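PDB 4XJW: sialidase B from Streptococcus pneumoniae serotype 4, which cleaves terminal sialic acid residues from oligosaccharides, glycoproteins and glycolipids by hydrolysing their alpha-(2->3), alpha-(2->6) and alpha-(2->8) linkages. Local coordinates for residues 258-263 with 285-290; 343-348 with 411-416; 350-355 with 363-368; 379-384 with 400-405; 420-425 with 436-441. The protein carries 1 engineered substitution. One frame throughout, in Å; residues are numbered along the deposited sequence.

Overall arrangement
Interactions 1 and 5 belong to the catalytic beta-propeller and meet the same sheet, their centres about 13 Å apart; Phe287 and Phe436 touch between them. Interactions 2, 3 and 4 lie in the antiparallel sheet that the chain builds between propeller strands 301-308 and 420-426. There interactions 2 and 3 are close neighbours, with centres about 9 Å apart, and both 3 and 4 are nested along the chain inside the loop that 2 closes. Interaction 4 reaches back to interaction 1 through Gln383 and Tyr384. Interaction 1 lies nearest to catalysis: the side chain of Ser286 is about 8 Å from that of Asp232, the probable proton acceptor. The other four lie away from the annotated sites.

Interaction 1: 258-263 with 285-290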
# COMPACT_ATOMS: atom_id res chain seq x y z
N MET A 258 8.76 3.62 13.09
CA MET A 258 9.25 5.00 12.97
C MET A 258 8.05 5.92 12.89
O MET A 258 7.12 5.67 12.11
CB MET A 258 10.12 5.18 11.72
CG MET A 258 11.40 4.37 11.71
SD MET A 258 12.43 4.77 10.28
CE MET A 258 13.73 3.56 10.48
N LYS A 259 8.06 6.98 13.68
CA LYS A 259 6.95 7.91 13.69
C LYS A 259 7.42 9.31 14.03
O LYS A 259 8.46 9.50 14.69
CB LYS A 259 5.90 7.48 14.71
CG LYS A 259 6.36 7.70 16.14
CD LYS A 259 5.26 7.40 17.13
CE LYS A 259 4.01 8.13 16.72
NZ LYS A 259 2.88 7.95 17.67
N PHE A 260 6.66 10.29 13.55
CA PHE A 260 6.83 11.69 13.90
C PHE A 260 5.53 12.19 14.49
O PHE A 260 4.45 11.66 14.19
CB PHE A 260 7.14 12.53 12.67
CG PHE A 260 8.56 12.46 12.20
CD1 PHE A 260 9.61 12.68 13.08
CD2 PHE A 260 8.85 12.18 10.87
CE1 PHE A 260 10.93 12.64 12.64
CE2 PHE A 260 10.17 12.13 10.43
CZ PHE A 260 11.20 12.36 11.31
N ASN A 261 5.61 13.23 15.32
CA ASN A 261 4.44 13.72 16.03
C ASN A 261 4.13 15.19 15.78
O ASN A 261 3.31 15.79 16.49
CB ASN A 261 4.57 13.43 17.52
CG ASN A 261 4.44 11.95 17.83
OD1 ASN A 261 3.54 11.28 17.32
ND2 ASN A 261 5.33 11.44 18.65
N ASP A 262 4.77 15.75 14.76
CA ASP A 262 4.49 17.13 14.38
C ASP A 262 3.06 17.31 13.86
O ASP A 262 2.47 18.38 14.01
CB ASP A 262 5.53 17.66 13.37
CG ASP A 262 5.79 16.72 12.19
OD1 ASP A 262 5.82 15.48 12.37
OD2 ASP A 262 6.01 17.24 11.07
N TYR A 263 2.51 16.26 13.26
CA TYR A 263 1.10 16.22 12.89
C TYR A 263 0.38 15.09 13.61
O TYR A 263 0.96 14.02 13.83
CB TYR A 263 0.94 16.06 11.38
CG TYR A 263 1.07 17.35 10.61
CD1 TYR A 263 2.24 18.10 10.66
CD2 TYR A 263 0.02 17.81 9.84
CE1 TYR A 263 2.38 19.28 9.95
CE2 TYR A 263 0.15 19.01 9.10
CZ TYR A 263 1.33 19.73 9.18
OH TYR A 263 1.46 20.91 8.48
N ALA A 285 6.62 16.20 8.50
CA ALA A 285 7.73 15.26 8.28
C ALA A 285 7.12 13.88 8.00
O ALA A 285 5.96 13.61 8.34
CB ALA A 285 8.64 15.23 9.50
N SER A 286 7.89 13.00 7.38
CA SER A 286 7.38 11.67 7.08
C SER A 286 8.50 10.64 6.93
O SER A 286 9.67 10.99 6.77
CB SER A 286 6.52 11.68 5.82
OG SER A 286 7.28 12.09 4.68
N PHE A 287 8.12 9.37 7.01
CA PHE A 287 8.99 8.27 6.62
C PHE A 287 8.36 7.62 5.41
O PHE A 287 7.15 7.69 5.23
CB PHE A 287 9.13 7.24 7.74
CG PHE A 287 9.66 7.81 9.03
CD1 PHE A 287 8.78 8.31 9.99
CD2 PHE A 287 11.03 7.82 9.29
CE1 PHE A 287 9.27 8.82 11.19
CE2 PHE A 287 11.52 8.34 10.48
CZ PHE A 287 10.64 8.85 11.43
N ILE A 288 9.16 6.99 4.57
CA ILE A 288 8.59 6.37 3.38
C ILE A 288 9.50 5.26 2.88
O ILE A 288 10.72 5.41 2.93
CB ILE A 288 8.29 7.44 2.29
CG1 ILE A 288 7.76 6.80 1.00
CG2 ILE A 288 9.53 8.31 2.04
CD1 ILE A 288 7.13 7.80 0.04
N ASP A 289 8.91 4.13 2.46
CA ASP A 289 9.66 3.00 1.87
C ASP A 289 10.55 2.28 2.88
O ASP A 289 11.70 2.66 3.09
CB ASP A 289 10.47 3.43 0.63
CG ASP A 289 9.60 3.85 -0.52
OD1 ASP A 289 8.36 3.68 -0.44
OD2 ASP A 289 10.13 4.38 -1.52
N SER A 290 10.02 1.23 3.48
CA SER A 290 10.76 0.49 4.49
C SER A 290 11.29 -0.84 3.99
O SER A 290 10.81 -1.39 2.99
CB SER A 290 9.90 0.28 5.75
OG SER A 290 8.79 -0.57 5.50
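In the catalytic beta-propeller, the loop after strand 255-256 folds against the start of strand 286-294, and Ala285, Phe260, Phe287 and Met258 are layered in that order. Ala285 CB lies over one face of the Phe260 ring, 3.4 Å from CD2. The opposite face takes Phe287 in an offset stack, with centroids 4.4 Å apart and planes at 14°. Beyond it, Met258 CB sits over the centre of the other Phe287 face, a CH-pi contact of 3.5 Å from CB to the ring centroid. Met258 SD approaches the same ring obliquely as a Met-aromatic contact, 3.5 Å from Phe287 CD2.

Beside the stack, Asp262 ties the loop to the residue that leads into the strand. Its OD2 accepts the backbone N-H of Ala285 through the syn lone pair at 2.8 Å, in a nearly straight bond (174° at the hydrogen). The chi1 of 49° sets the Asp262 carboxylate carbon between its backbone N and carbonyl carbon, turned to the other segment.

Strands 237-244 and 301-308 flank the stack: Ile239 packs on Phe287, Val307 on Phe260, and Leu303 and Ala305 on Met258, while Phe436 beside strand 437-438 meets Phe287 edge-to-face.

Interaction 2: 343-348 with 411-416; sequences FRYTVR and SLFKVT
Phe413 points an edge into the face of Tyr345, a T-shaped pair with centroids 5.2 Å apart and planes at 80°. The touching atom is Phe413 CE1, which stands over the middle of the Tyr345 ring, 3.8 Å above its plane and 3.9 Å from CD1. Further along, the Phe343 ring presses against the backbone that follows Phe413. Its CE2 is 3.4 Å from Lys414 O and 3.5 Å from Thr416 N, and Val415 O lies in the plane of the ring at its edge. Thr416 OG1 covers one face near the rim, 3.7 Å from Phe343 CE2; with chi1 at -60° this hydroxyl lies anti to its carbonyl carbon, turned to the ring.

A second shell fixes these groups. Strand 330-337 pairs with both 345-347 and 413-414, bridging the two segments. Ser411 OG donates to Phe413 O at 2.7 Å, the Phe413 ring has another edge-to-face partner in Tyr364, and Thr416 O is bonded to Tyr420 OH.

One half of the contact is aromatic: the C-H edge of Phe413, which would carry slight positive charge, faces the pi cloud of Tyr345. In the other a phenyl ring lies against polar backbone and hydroxyl atoms, and its rim probably gains a little from the nearby carbonyl oxygens.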
# COMPACT_ATOMS: atom_id res chain seq x y z
N PHE A 343 23.29 27.38 6.95
CA PHE A 343 23.43 26.36 7.97
C PHE A 343 24.72 26.59 8.75
O PHE A 343 25.80 26.19 8.31
CB PHE A 343 23.41 24.97 7.34
CG PHE A 343 22.05 24.52 6.92
CD1 PHE A 343 21.43 25.07 5.80
CD2 PHE A 343 21.36 23.56 7.66
CE1 PHE A 343 20.17 24.67 5.42
CE2 PHE A 343 20.10 23.16 7.29
CZ PHE A 343 19.49 23.71 6.17
N ARG A 344 24.60 27.23 9.91
CA ARG A 344 25.76 27.66 10.67
C ARG A 344 26.08 26.73 11.85
O ARG A 344 26.96 27.03 12.67
CB ARG A 344 25.57 29.11 11.14
CG ARG A 344 25.41 30.09 9.98
CD ARG A 344 25.00 31.50 10.42
NE ARG A 344 26.07 32.23 11.09
CZ ARG A 344 26.93 33.03 10.47
NH1 ARG A 344 26.86 33.22 9.16
NH2 ARG A 344 27.88 33.65 11.17
N TYR A 345 25.40 25.58 11.90
CA TYR A 345 25.54 24.66 13.02
C TYR A 345 25.72 23.20 12.59
O TYR A 345 25.32 22.81 11.48
CB TYR A 345 24.34 24.77 13.97
CG TYR A 345 24.14 26.16 14.53
CD1 TYR A 345 23.40 27.11 13.83
CD2 TYR A 345 24.68 26.52 15.76
CE1 TYR A 345 23.22 28.39 14.33
CE2 TYR A 345 24.50 27.79 16.27
CZ TYR A 345 23.77 28.72 15.55
OH TYR A 345 23.59 29.98 16.07
N THR A 346 26.35 22.41 13.46
CA THR A 346 26.44 20.97 13.28
C THR A 346 26.11 20.28 14.59
O THR A 346 26.24 20.87 15.67
CB THR A 346 27.85 20.51 12.84
OG1 THR A 346 28.84 21.05 13.73
CG2 THR A 346 28.14 20.93 11.42
N VAL A 347 25.65 19.03 14.49
CA VAL A 347 25.43 18.21 15.67
C VAL A 347 26.69 17.37 15.86
O VAL A 347 27.03 16.55 15.00
CB VAL A 347 24.22 17.27 15.51
CG1 VAL A 347 23.93 16.58 16.81
CG2 VAL A 347 23.00 18.04 15.06
N ARG A 348 27.39 17.58 16.97
CA ARG A 348 28.64 16.86 17.22
C ARG A 348 28.45 15.70 18.18
O ARG A 348 27.32 15.30 18.47
CB ARG A 348 29.69 17.81 17.78
CG ARG A 348 29.91 19.05 16.94
CD ARG A 348 30.69 18.76 15.68
NE ARG A 348 31.18 20.00 15.09
CZ ARG A 348 32.36 20.13 14.49
NH1 ARG A 348 33.17 19.09 14.39
NH2 ARG A 348 32.72 21.31 13.99
N SER A 411 10.53 23.77 14.15
CA SER A 411 11.74 23.67 14.97
C SER A 411 12.63 24.92 14.93
O SER A 411 12.75 25.59 13.90
CB SER A 411 12.56 22.43 14.60
OG SER A 411 13.60 22.22 15.53
N LEU A 412 13.27 25.20 16.06
CA LEU A 412 14.26 26.27 16.16
C LEU A 412 15.50 25.94 15.34
O LEU A 412 16.12 26.83 14.75
CB LEU A 412 14.65 26.49 17.62
CG LEU A 412 15.71 27.53 17.97
CD1 LEU A 412 15.30 28.90 17.44
CD2 LEU A 412 15.91 27.57 19.48
N PHE A 413 15.87 24.66 15.32
CA PHE A 413 16.96 24.17 14.50
C PHE A 413 16.42 23.15 13.50
O PHE A 413 15.70 22.23 13.88
CB PHE A 413 18.03 23.50 15.38
CG PHE A 413 18.83 24.47 16.19
CD1 PHE A 413 19.89 25.16 15.61
CD2 PHE A 413 18.53 24.68 17.52
CE1 PHE A 413 20.64 26.06 16.36
CE2 PHE A 413 19.28 25.57 18.28
CZ PHE A 413 20.33 26.26 17.70
N LYS A 414 16.75 23.33 12.22
CA LYS A 414 16.20 22.49 11.16
C LYS A 414 17.29 21.83 10.32
O LYS A 414 18.33 22.43 10.04
CB LYS A 414 15.25 23.32 10.28
CG LYS A 414 13.96 23.65 11.01
CD LYS A 414 13.11 24.66 10.26
CE LYS A 414 12.24 24.01 9.21
NZ LYS A 414 11.20 24.98 8.71
N VAL A 415 17.04 20.58 9.93
CA VAL A 415 17.97 19.87 9.05
C VAL A 415 17.81 20.33 7.61
O VAL A 415 16.83 20.98 7.25
CB VAL A 415 17.77 18.34 9.13
CG1 VAL A 415 18.00 17.85 10.55
CG2 VAL A 415 16.37 17.96 8.67
N THR A 416 18.80 19.98 6.79
CA THR A 416 18.74 20.26 5.36
C THR A 416 17.50 19.62 4.75
O THR A 416 17.18 18.47 5.05
CB THR A 416 20.00 19.69 4.67
OG1 THR A 416 21.18 20.30 5.23
CG2 THR A 416 19.96 19.92 3.18

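Interaction 3: 350-355 with 363-368; sequences NGVVYN and NYTIND
Val353 carries most of the side-chain packing against Tyr364 and Ile366. Its CB rests 3.3 Å from Tyr364 O, the oxygen that also accepts the Val353 backbone N-H at 3.0 Å from N (160° at the hydrogen). From CB the CG2 branch leaves anti to the carbonyl carbon and beside the backbone N, and this turns it to the partner strand. There CG2 lies 3.3 Å from the same Tyr364 O and touches Tyr364 CB and Ile366 CG1, each at 3.8 Å, with Ile366 CD1 slightly farther off.

One residue before Val352, Gly351 supplies the second backbone link: its O accepts the N-H of Ile366, 2.8 Å from N, and also lies 3.1 Å from Thr365 CA, a CA-H...O contact. Gly351 has a positive phi of 81°, and its CA makes a CA-H...O contact of 3.5 Å with Ile366 O, an approach open to a residue without CB. Between the two bonds, Val352 and Thr365 form an antiparallel non-hydrogen-bonded pair with their side chains on one face of the sheet.

Strands 352-355 and 364-366 are strongly twisted against each other, their N-to-C directions 127° apart. They are the arms of a beta hairpin, flanked by strands 345-347 and 372-374 in a twisted antiparallel sheet.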
# COMPACT_ATOMS: atom_id res chain seq x y z
N ASN A 350 28.02 13.50 21.45
CA ASN A 350 27.14 13.71 22.61
C ASN A 350 25.96 14.64 22.34
O ASN A 350 25.31 15.12 23.27
CB ASN A 350 27.94 14.18 23.83
CG ASN A 350 28.86 13.11 24.37
OD1 ASN A 350 28.50 11.94 24.43
ND2 ASN A 350 30.07 13.51 24.77
N GLY A 351 25.70 14.91 21.06
CA GLY A 351 24.53 15.67 20.67
C GLY A 351 24.70 17.17 20.80
O GLY A 351 23.73 17.92 20.66
N VAL A 352 25.92 17.62 21.07
CA VAL A 352 26.19 19.04 21.23
C VAL A 352 26.03 19.81 19.92
O VAL A 352 26.67 19.49 18.91
CB VAL A 352 27.60 19.30 21.80
CG1 VAL A 352 27.89 20.80 21.85
CG2 VAL A 352 27.74 18.66 23.17
N VAL A 353 25.16 20.82 19.94
CA VAL A 353 24.99 21.70 18.79
C VAL A 353 26.13 22.71 18.75
O VAL A 353 26.28 23.53 19.65
CB VAL A 353 23.63 22.41 18.84
CG1 VAL A 353 23.45 23.29 17.62
CG2 VAL A 353 22.50 21.39 18.96
N TYR A 354 26.92 22.65 17.68
CA TYR A 354 28.14 23.45 17.58
C TYR A 354 27.96 24.54 16.54
O TYR A 354 27.51 24.28 15.42
CB TYR A 354 29.30 22.53 17.16
CG TYR A 354 30.70 23.03 17.46
CD1 TYR A 354 31.20 23.03 18.76
CD2 TYR A 354 31.54 23.46 16.44
CE1 TYR A 354 32.49 23.46 19.03
CE2 TYR A 354 32.82 23.90 16.70
CZ TYR A 354 33.29 23.90 18.00
OH TYR A 354 34.57 24.33 18.26
N ASN A 355 28.31 25.77 16.90
CA ASN A 355 28.30 26.89 15.96
C ASN A 355 29.56 26.86 15.09
O ASN A 355 30.67 27.02 15.60
CB ASN A 355 28.18 28.22 16.72
CG ASN A 355 27.97 29.41 15.79
OD1 ASN A 355 28.73 29.61 14.84
ND2 ASN A 355 26.95 30.21 16.07
N ASN A 363 24.38 26.17 23.91
CA ASN A 363 23.71 25.57 25.06
C ASN A 363 22.64 24.58 24.62
O ASN A 363 21.86 24.07 25.44
CB ASN A 363 23.09 26.67 25.94
CG ASN A 363 22.77 26.19 27.35
OD1 ASN A 363 23.48 25.35 27.91
ND2 ASN A 363 21.70 26.72 27.93
N TYR A 364 22.59 24.30 23.32
CA TYR A 364 21.61 23.36 22.79
C TYR A 364 22.21 22.00 22.52
O TYR A 364 23.36 21.89 22.08
CB TYR A 364 21.03 23.88 21.48
CG TYR A 364 20.29 25.18 21.61
CD1 TYR A 364 18.99 25.22 22.08
CD2 TYR A 364 20.90 26.38 21.25
CE1 TYR A 364 18.30 26.40 22.20
CE2 TYR A 364 20.22 27.57 21.35
CZ TYR A 364 18.93 27.58 21.83
OH TYR A 364 18.26 28.77 21.94
N THR A 365 21.43 20.96 22.78
CA THR A 365 21.81 19.60 22.42
C THR A 365 20.66 18.90 21.70
O THR A 365 19.51 19.33 21.76
CB THR A 365 22.24 18.77 23.65
OG1 THR A 365 21.16 18.69 24.58
CG2 THR A 365 23.46 19.39 24.33
N ILE A 366 21.00 17.81 21.01
CA ILE A 366 20.02 16.97 20.34
C ILE A 366 20.05 15.60 21.02
O ILE A 366 21.13 15.03 21.19
CB ILE A 366 20.36 16.81 18.85
CG1 ILE A 366 20.54 18.17 18.18
CG2 ILE A 366 19.31 15.98 18.13
CD1 ILE A 366 19.29 19.05 18.20
N ASN A 367 18.89 15.08 21.42
CA ASN A 367 18.86 13.75 22.04
C ASN A 367 18.77 12.63 21.00
O ASN A 367 18.91 12.88 19.80
CB ASN A 367 17.76 13.64 23.12
CG ASN A 367 16.34 13.72 22.56
OD1 ASN A 367 16.12 13.60 21.36
ND2 ASN A 367 15.37 13.90 23.45
N ASP A 368 18.55 11.39 21.44
CA ASP A 368 18.48 10.28 20.49
C ASP A 368 17.18 10.29 19.68
O ASP A 368 17.09 9.63 18.65
CB ASP A 368 18.67 8.93 21.18
CG ASP A 368 18.68 7.76 20.19
OD1 ASP A 368 19.14 7.94 19.03
OD2 ASP A 368 18.19 6.67 20.56

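Interaction 4: 379-384 with 400-405; sequences LTVEQY and KQVPMN
Val381 and Val402 form the apolar centre, touching through their CG2 methyls at 3.7 Å on one face of the sheet. The other branch, Val381 CG1, rests on Met404 CG at 3.9 Å, the two side chains crossing at about a right angle. Met404 is bent at its end by a chi3 of -68°; CE comes closest to Thr380 O, at 3.5 Å, and also touches Leu379 CB.

The backbones hold this centre in a closed pair of bonds: Val381 N donates to Val402 O at 2.9 Å, and Val402 N returns a bond to Val381 O at 3.0 Å. Further bonds, from Gln383 N to Lys400 O and from Met404 N to Leu379 O, continue the pairing to either side.

Glu382 and Gln401 occupy the other face. Thr380 OG1 donates to Gln401 OE1 at 2.6 Å, arriving in the plane of the amide carbonyl. At the far end Gln383 and Lys400 lie side by side, joined by a water that donates to Gln383 OE1 at 2.8 Å and accepts from Lys400 NZ at 2.9 Å. The Gln383 amide is gripped further by Asn398 at OE1 and by Asn261 O at NE2.

Strands 380-384 and 400-403, with N-to-C directions 124° apart, form a strongly twisted antiparallel pair, and strand 377-387 continues beyond it to pair with 394-398 in the sheet inserted between two propeller strands.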
# COMPACT_ATOMS: atom_id res chain seq x y z
N LEU A 379 12.58 21.45 24.56
CA LEU A 379 11.77 22.45 23.88
C LEU A 379 10.59 21.75 23.22
O LEU A 379 10.65 20.55 22.92
CB LEU A 379 12.58 23.21 22.83
CG LEU A 379 13.74 24.05 23.36
CD1 LEU A 379 14.24 24.99 22.28
CD2 LEU A 379 13.31 24.82 24.61
N THR A 380 9.51 22.50 23.00
CA THR A 380 8.32 21.96 22.35
C THR A 380 7.90 22.79 21.14
O THR A 380 8.30 23.94 20.99
CB THR A 380 7.12 21.89 23.33
OG1 THR A 380 6.76 23.20 23.77
CG2 THR A 380 7.45 21.02 24.54
N VAL A 381 7.09 22.18 20.27
CA VAL A 381 6.34 22.90 19.25
C VAL A 381 4.86 22.56 19.41
O VAL A 381 4.52 21.63 20.16
CB VAL A 381 6.80 22.51 17.84
CG1 VAL A 381 8.28 22.79 17.66
CG2 VAL A 381 6.51 21.04 17.57
N GLU A 382 4.00 23.31 18.72
CA GLU A 382 2.57 23.00 18.72
C GLU A 382 2.26 22.10 17.53
O GLU A 382 2.70 22.35 16.41
CB GLU A 382 1.74 24.28 18.65
CG GLU A 382 0.24 24.05 18.83
CD GLU A 382 -0.56 25.34 18.84
OE1 GLU A 382 0.07 26.42 18.77
OE2 GLU A 382 -1.80 25.27 18.89
N GLN A 383 1.51 21.03 17.80
CA GLN A 383 1.14 20.05 16.79
C GLN A 383 0.12 20.61 15.78
O GLN A 383 -0.64 21.53 16.10
CB GLN A 383 0.60 18.80 17.48
CG GLN A 383 0.42 17.57 16.58
CD GLN A 383 -0.20 16.39 17.31
OE1 GLN A 383 -1.38 16.42 17.68
NE2 GLN A 383 0.59 15.35 17.53
N TYR A 384 0.12 20.05 14.57
CA TYR A 384 -0.87 20.40 13.55
C TYR A 384 -1.90 19.29 13.37
O TYR A 384 -1.60 18.12 13.59
CB TYR A 384 -0.20 20.62 12.20
CG TYR A 384 0.70 21.83 12.10
CD1 TYR A 384 2.04 21.75 12.47
CD2 TYR A 384 0.22 23.04 11.60
CE1 TYR A 384 2.87 22.85 12.36
CE2 TYR A 384 1.05 24.14 11.49
CZ TYR A 384 2.37 24.04 11.87
OH TYR A 384 3.20 25.14 11.76
N LYS A 400 -2.12 21.27 21.04
CA LYS A 400 -1.32 20.26 21.74
C LYS A 400 0.17 20.51 21.53
O LYS A 400 0.59 20.88 20.44
CB LYS A 400 -1.70 18.85 21.26
CG LYS A 400 -0.82 17.73 21.80
CD LYS A 400 -1.34 16.36 21.36
CE LYS A 400 -0.26 15.29 21.49
NZ LYS A 400 -0.82 13.91 21.48
N GLN A 401 0.97 20.32 22.58
CA GLN A 401 2.43 20.48 22.46
C GLN A 401 3.12 19.12 22.37
O GLN A 401 2.76 18.18 23.07
CB GLN A 401 2.99 21.28 23.64
CG GLN A 401 2.61 22.77 23.62
CD GLN A 401 3.24 23.55 24.76
OE1 GLN A 401 4.46 23.62 24.88
NE2 GLN A 401 2.40 24.14 25.60
N VAL A 402 4.13 19.03 21.50
CA VAL A 402 4.96 17.84 21.36
C VAL A 402 6.43 18.27 21.36
O VAL A 402 6.72 19.44 21.10
CB VAL A 402 4.67 17.08 20.04
CG1 VAL A 402 3.22 16.69 19.97
CG2 VAL A 402 5.05 17.92 18.84
N PRO A 403 7.35 17.33 21.65
CA PRO A 403 8.77 17.69 21.65
C PRO A 403 9.24 18.23 20.31
O PRO A 403 8.85 17.71 19.26
CB PRO A 403 9.46 16.35 21.92
CG PRO A 403 8.47 15.59 22.71
CD PRO A 403 7.13 15.97 22.18
N MET A 404 10.10 19.25 20.36
CA MET A 404 10.63 19.88 19.15
C MET A 404 11.63 18.95 18.50
O MET A 404 12.61 18.55 19.13
CB MET A 404 11.29 21.21 19.50
CG MET A 404 11.98 21.91 18.33
SD MET A 404 12.80 23.42 18.88
CE MET A 404 11.37 24.41 19.31
N ASN A 405 11.39 18.61 17.24
CA ASN A 405 12.25 17.71 16.49
C ASN A 405 12.89 18.46 15.32
O ASN A 405 12.23 19.27 14.67
CB ASN A 405 11.43 16.51 15.99
CG ASN A 405 12.29 15.39 15.44
OD1 ASN A 405 12.96 15.55 14.43
ND2 ASN A 405 12.25 14.24 16.09
O HOH W 1 -2.06 13.97 18.86
O HOH W 2 1.56 12.75 19.35

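Interaction 5: 420-425 with 436-441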
# COMPACT_ATOMS: atom_id res chain seq x y z
N TYR A 420 16.84 11.44 3.65
CA TYR A 420 17.83 10.68 4.42
C TYR A 420 17.41 9.22 4.51
O TYR A 420 16.28 8.87 4.16
CB TYR A 420 17.95 11.24 5.84
CG TYR A 420 18.28 12.71 5.92
CD1 TYR A 420 17.30 13.68 5.74
CD2 TYR A 420 19.58 13.14 6.19
CE1 TYR A 420 17.60 15.03 5.82
CE2 TYR A 420 19.89 14.48 6.27
CZ TYR A 420 18.90 15.42 6.08
OH TYR A 420 19.21 16.75 6.16
N ILE A 421 18.31 8.37 4.98
CA ILE A 421 17.96 6.99 5.34
C ILE A 421 18.20 6.83 6.82
O ILE A 421 19.23 7.25 7.34
CB ILE A 421 18.80 5.95 4.57
CG1 ILE A 421 18.55 6.06 3.07
CG2 ILE A 421 18.46 4.52 5.03
CD1 ILE A 421 19.35 5.06 2.23
N ALA A 422 17.24 6.22 7.52
CA ALA A 422 17.43 5.92 8.94
C ALA A 422 17.26 4.45 9.18
O ALA A 422 16.66 3.76 8.36
CB ALA A 422 16.46 6.70 9.78
N MET A 423 17.75 3.99 10.33
CA MET A 423 17.62 2.59 10.72
C MET A 423 17.08 2.51 12.14
O MET A 423 17.35 3.39 12.96
CB MET A 423 18.97 1.88 10.62
CG MET A 423 19.97 2.25 11.66
SD MET A 423 21.39 1.14 11.67
CE MET A 423 20.68 -0.39 11.19
N THR A 424 16.28 1.48 12.41
CA THR A 424 15.90 1.15 13.77
C THR A 424 16.12 -0.34 13.94
O THR A 424 16.25 -1.07 12.95
CB THR A 424 14.44 1.56 14.11
OG1 THR A 424 14.17 1.22 15.48
CG2 THR A 424 13.43 0.85 13.21
N THR A 425 16.19 -0.78 15.20
CA THR A 425 16.37 -2.19 15.50
C THR A 425 15.34 -2.63 16.52
O THR A 425 14.78 -1.82 17.25
CB THR A 425 17.77 -2.49 16.08
OG1 THR A 425 17.89 -1.91 17.38
CG2 THR A 425 18.88 -1.96 15.17
N PHE A 436 15.12 5.70 16.03
CA PHE A 436 15.88 5.60 14.78
C PHE A 436 17.19 6.39 14.81
O PHE A 436 17.32 7.37 15.55
CB PHE A 436 15.01 5.96 13.55
CG PHE A 436 14.73 7.44 13.39
CD1 PHE A 436 15.68 8.29 12.84
CD2 PHE A 436 13.49 7.96 13.75
CE1 PHE A 436 15.42 9.64 12.67
CE2 PHE A 436 13.22 9.31 13.59
CZ PHE A 436 14.18 10.15 13.05
N LYS A 437 18.17 5.91 14.05
CA LYS A 437 19.42 6.63 13.83
C LYS A 437 19.60 6.89 12.35
O LYS A 437 19.24 6.05 11.52
CB LYS A 437 20.60 5.81 14.36
CG LYS A 437 20.56 5.59 15.85
CD LYS A 437 21.76 4.79 16.32
CE LYS A 437 21.70 4.58 17.82
NZ LYS A 437 23.05 4.73 18.43
N LEU A 438 20.14 8.05 12.00
CA LEU A 438 20.43 8.33 10.60
C LEU A 438 21.65 7.55 10.11
O LEU A 438 22.64 7.43 10.83
CB LEU A 438 20.67 9.82 10.37
CG LEU A 438 19.45 10.71 10.64
CD1 LEU A 438 19.75 12.20 10.40
CD2 LEU A 438 18.24 10.27 9.82
N LEU A 439 21.57 7.00 8.90
CA LEU A 439 22.73 6.41 8.27
C LEU A 439 23.66 7.52 7.79
O LEU A 439 23.20 8.62 7.49
CB LEU A 439 22.34 5.50 7.10
CG LEU A 439 21.67 4.16 7.43
CD1 LEU A 439 22.05 3.10 6.41
CD2 LEU A 439 22.00 3.70 8.83
N PRO A 440 24.97 7.24 7.71
CA PRO A 440 25.88 8.24 7.15
C PRO A 440 25.60 8.46 5.66
O PRO A 440 24.99 7.61 5.02
CB PRO A 440 27.25 7.59 7.32
CG PRO A 440 26.98 6.12 7.31
CD PRO A 440 25.66 5.97 8.01
N PRO A 441 26.06 9.59 5.11
CA PRO A 441 25.98 9.78 3.66
C PRO A 441 27.00 8.88 2.97
O PRO A 441 28.08 8.65 3.52
CB PRO A 441 26.35 11.26 3.48
CG PRO A 441 27.18 11.59 4.67
CD PRO A 441 26.65 10.76 5.80
O HOH W 3 20.95 9.56 6.72
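Tyr420 touches Leu438 at the start of the strand, its CB 4.1 Å from Leu438 CD2, while its hydroxyl is bonded to Thr416 O. Ile421 is next, and its carbonyl oxygen is gripped twice: Leu439 N donates at 2.8 Å in a nearly straight bond (169° at the hydrogen), and a water donates to Ile421 O at 2.9 Å. The same water donates to Leu439 O at 2.6 Å and so bridges the two carbonyls. On the side-chain level Ile421 CG2 rests against Leu439 CG.

Ala422 pairs with Leu438 as an antiparallel non-hydrogen-bonded pair. Its CB lies 3.3 Å from Lys437 O and is touched by two side chains, Phe436 through CD1 at 3.5 Å from Ala422 CB and Leu438 through CD2. For Phe436, a chi1 of 75° sets CG between the backbone N and the carbonyl carbon; Tyr370 meets the same ring and bonds Leu438 N through its OH.

Strands 420-426 and 437-438 are the last two of a propeller blade. BNR repeat 2 starts at Thr424 on the first strand and runs through most of the connection; such repeats hold the Asp-box of sialidases.

Met423 makes the hydrogen-bonded pair with Lys437: its N donates to Lys437 O at 2.8 Å, and its O accepts the N-H of Lys437. The side chain crosses that of Leu439 at about a right angle, with Met423 CG 3.8 Å from Leu439 CD2, and Trp488 packs on both. Thr424 lies against the backbone of Phe436, with OG1 bonded to Glu434 O in the connecting loop.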